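Local coordinates for deoxyuridine 5'-triphosphate nucleotidohydrolase (Entamoeba histolytica, PDB 3LQW), which probably hydrolyses dUTP to dUMP and diphosphate with magnesium as cofactor, supplying the precursor of thymidine nucleotides and keeping uracil out of DNA, at residues E24-K29 and L132-I137; I36-G41 and T68-Q73; I48-N53 and G107-I112. One frame throughout, in Å; residues are numbered along the deposited sequence.

Interaction 1. Residues E24-K29 and L132-I137; sequences EVLLVK and LIIERI
Leu26, on the strand that opens the chain, fits its two methyls against Leu132 and Ile134, while two residues before it Glu24 pairs with Arg136. The contact links the two sheets of the jelly-roll barrel of a trimeric dUTPase subunit: strand 25-30 is outermost in one sheet within its own chain, where a strand of the second subunit pairs with it in parallel, and strand 128-136 lies within the other. With the strands in different sheets, and the CA atoms of Leu26 and Ile134 8.7 Å apart, the join is made by side chains.

CD2 of Leu26 meets CD2 of Leu132 at 4.3 Å, and CD1 of Leu26 lies 4.3 Å from CD1 of Ile134. Ile134 bends beyond CG1 (chi2 -56°), which folds the terminal methyl back and presents it to Leu26. Ile48 of strand 47-51 and Ile74 also touch both Leu26 and Ile134.

At the end of the barrel the contact becomes ionic. Glu24 is extended beyond CG and Arg136 from CG to NE, after which chi4 (-76°) swings the guanidinium round to face the carboxylate end-on, nearly coplanar with it. Each oxygen takes one nitrogen: OE1 of Glu24 is 2.9 Å from NH2 of Arg136, approached on its syn side but somewhat above the carboxylate plane. Since Ser138 of the second subunit also bonds to OE1, the pair is tied into the trimer interface. The straighter bond runs from NH1 of Arg136 to the syn lone pair of Glu24 OE2, 2.8 Å long with an N-H...O angle of 174°.

Interaction 2. Residues I36-G41 and T68-Q73; sequences IVPTRG and TGVSVQ
Val70 meets the 36-41 segment with both of its methyls, one on a proline ring and the other on a backbone carbonyl. CG2 of Val70 lies 4.1 Å from CG of Pro38 and equally near that ring's CD, the two side chains reaching toward each other, the ring by its CG-CD side. CG1 of Val70 rests 3.9 Å from O of Ile36. The rotation that allows this places CG1 of Val70 beside its backbone N (chi1 -53°), leaving CG2 to point at the proline.

A water adds a polar link at the same end. It accepts from the backbone N of Ile36 at 3.0 Å and donates to the carbonyl O of Thr68 at 2.7 Å, spanning a gap that the two backbones do not close directly.

Together these contacts join the loop leading into strand 39-40 of one barrel sheet to the point where strand 63-73 of the other turns a corner at Gly69. An ST turn shapes that corner: Val70 N donates to Thr68 OG1 over 3.3 Å at a nearly straight 165°. The same hydroxyl is bonded to the carbonyl of Ile109, and Glu108 receives the N-H of Gly69 on OE2, so strand 108-115 braces the bend. Pro38 packs on Ile48 and Leu50 of strand 47-51, and Val28 of strand 25-30 touches both Pro38 and Val70.

Interaction 3. Residues I48-N53 and G107-I112; sequences IDLYSN and GEIKVI
Leu50 projects from strand 47-51 into the centre of the barrel and sets one methyl against Ile109 and Val111 of strand 108-115, in the facing sheet. The apolar contact is carried almost wholly by CD1 of Leu50. CD1 of Leu50 lies 4.0 Å from CG2 of Val111, and the two side chains cross obliquely. The same CD1 of Leu50 lies 4.4 Å from CG2 of Ile109, a looser approach made in one of the two conformations modelled for that isoleucine. With CD1 anti to CA (chi2 172°), Leu50 is stretched out and the touching methyl is its farthest atom. The other methyl of Leu50, CD2, turns back to the neighbouring strand of its own sheet, 4.2 Å from CB of Leu132. Val111 offers the methyl that stands beside its backbone N, whereas Ile109, in the conformer described, folds its longer branch away and presents CG2.

Between these two segments there is no hydrogen bond; the backbone of Leu50 bonds within its own sheet, to Ile129 and Ala130 of strand 128-136. Val111 packs on the same two residues, so that strand lies beside Leu50 and also touches Val111.

Polar side-chain bonds are made around this apolar centre. Tyr51 points the other way from Leu50, and its hydroxyl bonds to OG1 of Thr39, while Ser52 OG is held by the carbonyl of Thr54.

The CA atoms of Leu50 and Val111 stay 8.9 Å apart, a spacing filled by one leucine arm and one short valine. All three touching side chains are buried hydrocarbon, with no charge or direct bond between the segments; their association therefore rests on dispersion and the exclusion of water.

All three interactions bridge the same two antiparallel sheets. Strands 25-30, 63-73 and 108-115 supply one side of interactions 1, 2 and 3, and the segments on strand 128-136, before and into strand 39-40, and on strand 47-51 supply the other. Centres of interactions 2 and 3 lie about 7 Å apart; that of interaction 1 is about 10 Å from interaction 2 and 13 Å from interaction 3. Along the chain, interaction 1 encloses the other two, whose segments alternate. The first strand is thus tied to one late in the chain, with interaction 3 nearest the subunit centre and interactions 1 and 2 making more of the contact with the second subunit.

Interaction 1. Residues E24-K29 and L132-I137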
loop_
_atom_site.group_PDB
_atom_site.type_symbol
_atom_site.label_atom_id
_atom_site.label_comp_id
_atom_site.label_asym_id
_atom_site.label_seq_id
_atom_site.Cartn_x
_atom_site.Cartn_y
_atom_site.Cartn_z
ATOM N N GLU A 24 -21.091 3.933 10.354
ATOM C CA GLU A 24 -20.144 2.850 10.155
ATOM C C GLU A 24 -19.382 2.651 11.444
ATOM O O GLU A 24 -19.012 3.620 12.086
ATOM C CB GLU A 24 -19.180 3.217 9.031
ATOM C CG GLU A 24 -19.838 3.241 7.675
ATOM C CD GLU A 24 -18.896 3.677 6.600
ATOM O OE1 GLU A 24 -18.148 4.657 6.798
ATOM O OE2 GLU A 24 -18.958 3.048 5.533
ATOM N N VAL A 25 -19.117 1.393 11.790
ATOM C CA VAL A 25 -18.383 1.065 13.024
ATOM C C VAL A 25 -17.402 -0.068 12.721
ATOM O O VAL A 25 -17.764 -1.009 12.017
ATOM C CB VAL A 25 -19.335 0.643 14.169
ATOM C CG1 VAL A 25 -18.574 0.508 15.473
ATOM C CG2 VAL A 25 -20.461 1.620 14.289
ATOM N N LEU A 26 -16.190 0.047 13.241
ATOM C CA LEU A 26 -15.218 -1.050 13.248
ATOM C C LEU A 26 -15.421 -1.772 14.576
ATOM O O LEU A 26 -15.178 -1.177 15.637
ATOM C CB LEU A 26 -13.780 -0.514 13.159
ATOM C CG LEU A 26 -12.707 -1.602 13.284
ATOM C CD1 LEU A 26 -12.681 -2.490 11.993
ATOM C CD2 LEU A 26 -11.311 -0.992 13.515
ATOM N N LEU A 27 -15.837 -3.029 14.532
ATOM C CA LEU A 27 -15.991 -3.822 15.763
ATOM C C LEU A 27 -14.671 -4.520 16.048
ATOM O O LEU A 27 -14.024 -5.050 15.117
ATOM C CB LEU A 27 -17.114 -4.853 15.650
ATOM C CG LEU A 27 -18.481 -4.325 15.318
ATOM C CD1 LEU A 27 -19.431 -5.529 15.194
ATOM C CD2 LEU A 27 -18.969 -3.316 16.331
ATOM N N VAL A 28 -14.283 -4.551 17.316
ATOM C CA VAL A 28 -13.027 -5.138 17.754
ATOM C C VAL A 28 -13.281 -6.126 18.873
ATOM O O VAL A 28 -13.939 -5.776 19.873
ATOM C CB VAL A 28 -12.040 -4.061 18.253
ATOM C CG1 VAL A 28 -10.739 -4.732 18.748
ATOM C CG2 VAL A 28 -11.787 -3.002 17.200
ATOM N N LYS A 29 -12.789 -7.346 18.742
ATOM C CA LYS A 29 -12.833 -8.382 19.792
ATOM C C LYS A 29 -11.431 -8.581 20.348
ATOM O O LYS A 29 -10.500 -8.859 19.579
ATOM C CB LYS A 29 -13.383 -9.698 19.242
ATOM C CG LYS A 29 -13.370 -10.834 20.277
ATOM C CD LYS A 29 -13.756 -12.148 19.675
ATOM C CE LYS A 29 -13.682 -13.269 20.711
ATOM N NZ LYS A 29 -14.094 -14.569 20.137
ATOM N N LEU A 132 -4.002 0.594 10.717
ATOM C CA LEU A 132 -5.065 -0.006 9.906
ATOM C C LEU A 132 -5.870 1.137 9.310
ATOM O O LEU A 132 -6.401 1.968 10.047
ATOM C CB LEU A 132 -5.971 -0.911 10.792
ATOM C CG LEU A 132 -7.031 -1.737 10.088
ATOM C CD1 LEU A 132 -6.394 -2.798 9.339
ATOM C CD2 LEU A 132 -8.038 -2.288 11.133
ATOM N N ILE A 133 -6.007 1.139 7.994
ATOM C CA ILE A 133 -6.780 2.167 7.317
ATOM C C ILE A 133 -8.023 1.512 6.734
ATOM O O ILE A 133 -7.957 0.468 6.087
ATOM C CB ILE A 133 -6.017 2.860 6.190
ATOM C CG1 ILE A 133 -4.788 3.562 6.732
ATOM C CG2 ILE A 133 -6.948 3.816 5.453
ATOM C CD1 ILE A 133 -3.804 3.935 5.678
ATOM N N ILE A 134 -9.179 2.117 6.997
ATOM C CA ILE A 134 -10.444 1.563 6.510
ATOM C C ILE A 134 -10.762 2.194 5.148
ATOM O O ILE A 134 -11.245 3.313 5.028
ATOM C CB ILE A 134 -11.593 1.746 7.507
ATOM C CG1 ILE A 134 -11.171 1.246 8.902
ATOM C CG2 ILE A 134 -12.846 1.054 6.987
ATOM C CD1 ILE A 134 -10.680 -0.185 8.989
ATOM N N GLU A 135 -10.353 1.466 4.105
ATOM C CA GLU A 135 -10.379 1.918 2.706
ATOM C C GLU A 135 -11.701 1.523 2.038
ATOM O O GLU A 135 -12.141 0.387 2.185
ATOM C CB GLU A 135 -9.265 1.207 1.911
ATOM C CG GLU A 135 -7.814 1.249 2.405
ATOM C CD GLU A 135 -6.967 2.402 1.873
ATOM O OE1 GLU A 135 -7.437 3.110 0.954
ATOM O OE2 GLU A 135 -5.821 2.541 2.387
ATOM N N ARG A 136 -12.285 2.442 1.272
ATOM C CA ARG A 136 -13.480 2.109 0.478
ATOM C C ARG A 136 -13.098 1.439 -0.822
ATOM O O ARG A 136 -12.223 1.913 -1.528
ATOM C CB ARG A 136 -14.272 3.389 0.192
ATOM C CG ARG A 136 -14.716 4.125 1.439
ATOM C CD ARG A 136 -15.927 5.031 1.154
ATOM N NE ARG A 136 -16.325 5.782 2.357
ATOM C CZ ARG A 136 -16.992 5.264 3.387
ATOM N NH1 ARG A 136 -17.372 4.011 3.399
ATOM N NH2 ARG A 136 -17.245 6.015 4.441
ATOM N N ILE A 137 -13.788 0.351 -1.124
ATOM C CA ILE A 137 -13.483 -0.470 -2.276
ATOM C C ILE A 137 -14.747 -0.861 -3.046
ATOM O O ILE A 137 -15.870 -0.715 -2.551
ATOM C CB ILE A 137 -12.679 -1.745 -1.909
ATOM C CG1 ILE A 137 -13.391 -2.579 -0.845
ATOM C CG2 ILE A 137 -11.272 -1.365 -1.449
ATOM C CD1 ILE A 137 -12.874 -4.016 -0.747
#

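Interaction 2. Residues I36-G41 and T68-Q73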
loop_
_atom_site.group_PDB
_atom_site.type_symbol
_atom_site.label_atom_id
_atom_site.label_comp_id
_atom_site.label_asym_id
_atom_site.label_seq_id
_atom_site.Cartn_x
_atom_site.Cartn_y
_atom_site.Cartn_z
ATOM N N ILE A 36 -4.871 -4.547 23.446
ATOM C CA ILE A 36 -5.220 -3.144 23.383
ATOM C C ILE A 36 -6.099 -2.893 22.174
ATOM O O ILE A 36 -5.705 -3.189 21.032
ATOM C CB ILE A 36 -3.963 -2.254 23.339
ATOM C CG1 ILE A 36 -3.094 -2.479 24.578
ATOM C CG2 ILE A 36 -4.345 -0.789 23.235
ATOM C CD1 ILE A 36 -1.718 -1.824 24.498
ATOM N N VAL A 37 -7.281 -2.344 22.389
ATOM C CA VAL A 37 -8.158 -1.999 21.287
ATOM C C VAL A 37 -7.471 -0.919 20.420
ATOM O O VAL A 37 -7.017 0.092 20.927
ATOM C CB VAL A 37 -9.547 -1.487 21.784
ATOM C CG1 VAL A 37 -10.417 -1.060 20.635
ATOM C CG2 VAL A 37 -10.257 -2.556 22.595
ATOM N N PRO A 38 -7.412 -1.144 19.103
ATOM C CA PRO A 38 -6.853 -0.134 18.210
ATOM C C PRO A 38 -7.512 1.216 18.368
ATOM O O PRO A 38 -8.736 1.290 18.616
ATOM C CB PRO A 38 -7.071 -0.737 16.820
ATOM C CG PRO A 38 -6.946 -2.209 17.080
ATOM C CD PRO A 38 -7.676 -2.409 18.396
ATOM N N THR A 39 -6.725 2.262 18.204
ATOM C CA THR A 39 -7.165 3.632 18.474
ATOM C C THR A 39 -6.947 4.569 17.302
ATOM O O THR A 39 -5.927 4.507 16.620
ATOM C CB THR A 39 -6.379 4.240 19.684
ATOM O OG1 THR A 39 -4.965 4.117 19.447
ATOM C CG2 THR A 39 -6.712 3.515 20.955
ATOM N N ARG A 40 -7.871 5.495 17.079
ATOM C CA ARG A 40 -7.657 6.536 16.098
ATOM C C ARG A 40 -6.949 7.730 16.794
ATOM O O ARG A 40 -7.427 8.185 17.825
ATOM C CB ARG A 40 -8.998 6.905 15.460
ATOM C CG ARG A 40 -8.892 7.300 14.014
ATOM C CD ARG A 40 -10.220 7.694 13.441
ATOM N NE ARG A 40 -11.053 6.594 12.928
ATOM C CZ ARG A 40 -10.848 5.961 11.767
ATOM N NH1 ARG A 40 -9.805 6.281 11.015
ATOM N NH2 ARG A 40 -11.696 5.034 11.354
ATOM N N GLY A 41 -5.817 8.181 16.244
ATOM C CA GLY A 41 -4.875 9.078 16.937
ATOM C C GLY A 41 -5.159 10.571 16.886
ATOM O O GLY A 41 -4.738 11.329 17.778
ATOM N N THR A 68 -1.388 -8.876 17.305
ATOM C CA THR A 68 -2.041 -7.722 17.938
ATOM C C THR A 68 -2.971 -8.129 19.097
ATOM O O THR A 68 -3.315 -7.265 19.923
ATOM C CB THR A 68 -2.883 -6.958 16.950
ATOM O OG1 THR A 68 -3.987 -7.761 16.502
ATOM C CG2 THR A 68 -2.070 -6.445 15.786
ATOM N N GLY A 69 -3.383 -9.383 19.145
ATOM C CA GLY A 69 -4.324 -9.787 20.175
ATOM C C GLY A 69 -5.769 -9.448 19.913
ATOM O O GLY A 69 -6.588 -9.692 20.805
ATOM N N VAL A 70 -6.119 -8.917 18.739
ATOM C CA VAL A 70 -7.502 -8.599 18.390
ATOM C C VAL A 70 -7.924 -9.191 17.062
ATOM O O VAL A 70 -7.072 -9.409 16.183
ATOM C CB VAL A 70 -7.766 -7.063 18.401
ATOM C CG1 VAL A 70 -7.330 -6.466 19.741
ATOM C CG2 VAL A 70 -7.097 -6.337 17.240
ATOM N N SER A 71 -9.221 -9.380 16.905
ATOM C CA SER A 71 -9.885 -9.584 15.657
ATOM C C SER A 71 -10.838 -8.443 15.416
ATOM O O SER A 71 -11.238 -7.739 16.352
ATOM C CB SER A 71 -10.602 -10.914 15.608
ATOM O OG SER A 71 -11.552 -10.995 16.616
ATOM N N VAL A 72 -11.230 -8.241 14.160
ATOM C CA VAL A 72 -12.102 -7.148 13.786
ATOM C C VAL A 72 -13.180 -7.529 12.797
ATOM O O VAL A 72 -13.055 -8.519 12.047
ATOM C CB VAL A 72 -11.309 -5.941 13.213
ATOM C CG1 VAL A 72 -10.248 -5.489 14.191
ATOM C CG2 VAL A 72 -10.705 -6.254 11.835
ATOM N N GLN A 73 -14.226 -6.700 12.764
ATOM C CA GLN A 73 -15.269 -6.731 11.742
ATOM C C GLN A 73 -15.275 -5.366 11.072
ATOM O O GLN A 73 -15.698 -4.376 11.660
ATOM C CB GLN A 73 -16.599 -7.083 12.362
ATOM C CG GLN A 73 -17.727 -7.201 11.407
ATOM C CD GLN A 73 -18.987 -7.756 12.104
ATOM O OE1 GLN A 73 -18.887 -8.604 12.994
ATOM N NE2 GLN A 73 -20.149 -7.253 11.727
HETATM O O HOH W 1 -2.553 -5.617 21.865
#

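Interaction 3. Residues I48-N53 and G107-I112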
loop_
_atom_site.group_PDB
_atom_site.type_symbol
_atom_site.label_atom_id
_atom_site.label_comp_id
_atom_site.label_asym_id
_atom_site.label_seq_id
_atom_site.Cartn_x
_atom_site.Cartn_y
_atom_site.Cartn_z
ATOM N N ILE A 48 -5.734 3.823 12.088
ATOM C CA ILE A 48 -6.035 3.376 13.435
ATOM C C ILE A 48 -4.807 2.595 13.917
ATOM O O ILE A 48 -4.347 1.641 13.277
ATOM C CB ILE A 48 -7.248 2.432 13.369
ATOM C CG1 ILE A 48 -8.469 3.114 12.732
ATOM C CG2 ILE A 48 -7.540 1.879 14.734
ATOM C CD1 ILE A 48 -9.605 2.175 12.374
ATOM N N ASP A 49 -4.265 2.996 15.046
ATOM C CA ASP A 49 -3.033 2.403 15.533
ATOM C C ASP A 49 -3.265 0.979 16.004
ATOM O O ASP A 49 -4.218 0.715 16.735
ATOM C CB ASP A 49 -2.430 3.265 16.654
ATOM C CG ASP A 49 -1.939 4.638 16.114
ATOM O OD1 ASP A 49 -1.297 4.634 15.058
ATOM O OD2 ASP A 49 -2.213 5.651 16.743
ATOM N N LEU A 50 -2.385 0.064 15.571
ATOM C CA LEU A 50 -2.350 -1.329 15.970
ATOM C C LEU A 50 -1.203 -1.529 16.958
ATOM O O LEU A 50 -0.093 -1.032 16.744
ATOM C CB LEU A 50 -2.129 -2.256 14.773
ATOM C CG LEU A 50 -3.231 -2.249 13.721
ATOM C CD1 LEU A 50 -2.786 -3.052 12.497
ATOM C CD2 LEU A 50 -4.548 -2.729 14.268
ATOM N N TYR A 51 -1.473 -2.251 18.039
ATOM C CA TYR A 51 -0.523 -2.447 19.134
ATOM C C TYR A 51 -0.056 -3.889 19.179
ATOM O O TYR A 51 -0.844 -4.801 19.002
ATOM C CB TYR A 51 -1.215 -2.117 20.486
ATOM C CG TYR A 51 -1.686 -0.683 20.603
ATOM C CD1 TYR A 51 -2.903 -0.296 20.085
ATOM C CD2 TYR A 51 -0.942 0.264 21.267
ATOM C CE1 TYR A 51 -3.328 1.013 20.176
ATOM C CE2 TYR A 51 -1.361 1.577 21.403
ATOM C CZ TYR A 51 -2.564 1.956 20.838
ATOM O OH TYR A 51 -2.999 3.261 20.972
ATOM N N SER A 52 1.231 -4.097 19.446
ATOM C CA SER A 52 1.748 -5.429 19.671
ATOM C C SER A 52 1.251 -6.024 20.993
ATOM O O SER A 52 1.321 -5.335 22.002
ATOM C CB SER A 52 3.282 -5.423 19.682
ATOM O OG SER A 52 3.740 -6.729 19.865
ATOM N N ASN A 53 0.865 -7.296 20.957
ATOM C CA ASN A 53 0.529 -7.998 22.208
ATOM C C ASN A 53 1.710 -8.734 22.794
ATOM O O ASN A 53 1.543 -9.384 23.825
ATOM C CB ASN A 53 -0.659 -8.938 21.994
ATOM C CG ASN A 53 -1.218 -9.480 23.282
ATOM O OD1 ASN A 53 -1.630 -8.720 24.179
ATOM N ND2 ASN A 53 -1.258 -10.786 23.365
ATOM N N GLY A 107 -10.231 -13.888 11.866
ATOM C CA GLY A 107 -9.018 -14.269 12.547
ATOM C C GLY A 107 -8.318 -13.100 13.214
ATOM O O GLY A 107 -8.718 -11.954 13.053
ATOM N N GLU A 108 -7.301 -13.405 14.006
ATOM C CA GLU A 108 -6.482 -12.367 14.639
ATOM C C GLU A 108 -5.761 -11.536 13.592
ATOM O O GLU A 108 -5.290 -12.066 12.577
ATOM C CB GLU A 108 -5.450 -13.023 15.534
ATOM C CG GLU A 108 -4.610 -12.047 16.345
ATOM C CD GLU A 108 -3.722 -12.667 17.383
ATOM O OE1 GLU A 108 -3.675 -13.900 17.467
ATOM O OE2 GLU A 108 -3.023 -11.915 18.073
ATOM N N ILE A 109 -5.686 -10.227 13.824
ATOM C CA ILE A 109 -4.851 -9.384 12.981
ATOM C C ILE A 109 -3.407 -9.598 13.401
ATOM O O ILE A 109 -3.016 -9.404 14.555
ATOM C CB ILE A 109 -5.238 -7.919 13.086
ATOM C CG1 ILE A 109 -6.748 -7.782 12.863
ATOM C CG2 ILE A 109 -4.394 -7.093 12.068
ATOM C CD1 ILE A 109 -7.127 -8.429 11.556
ATOM N N LYS A 110 -2.602 -10.011 12.426
ATOM C CA LYS A 110 -1.171 -10.205 12.622
ATOM C C LYS A 110 -0.468 -9.454 11.486
ATOM O O LYS A 110 -0.959 -9.459 10.364
ATOM C CB LYS A 110 -0.795 -11.681 12.606
ATOM C CG LYS A 110 -1.532 -12.501 13.674
ATOM C CD LYS A 110 -0.950 -13.913 13.744
ATOM C CE LYS A 110 -1.714 -14.757 14.677
ATOM N NZ LYS A 110 -1.208 -16.165 14.611
ATOM N N VAL A 111 0.607 -8.751 11.856
ATOM C CA VAL A 111 1.310 -7.764 11.027
ATOM C C VAL A 111 2.693 -8.346 10.672
ATOM O O VAL A 111 3.439 -8.663 11.591
ATOM C CB VAL A 111 1.529 -6.351 11.867
ATOM C CG1 VAL A 111 2.263 -5.349 11.034
ATOM C CG2 VAL A 111 0.146 -5.797 12.377
ATOM N N ILE A 112 3.060 -8.413 9.382
ATOM C CA ILE A 112 4.415 -8.811 9.029
ATOM C C ILE A 112 5.294 -7.553 8.913
ATOM O O ILE A 112 5.055 -6.676 8.102
ATOM C CB ILE A 112 4.421 -9.703 7.785
ATOM C CG1 ILE A 112 5.787 -10.353 7.584
ATOM C CG2 ILE A 112 3.917 -8.959 6.563
ATOM C CD1 ILE A 112 6.054 -11.518 8.500
#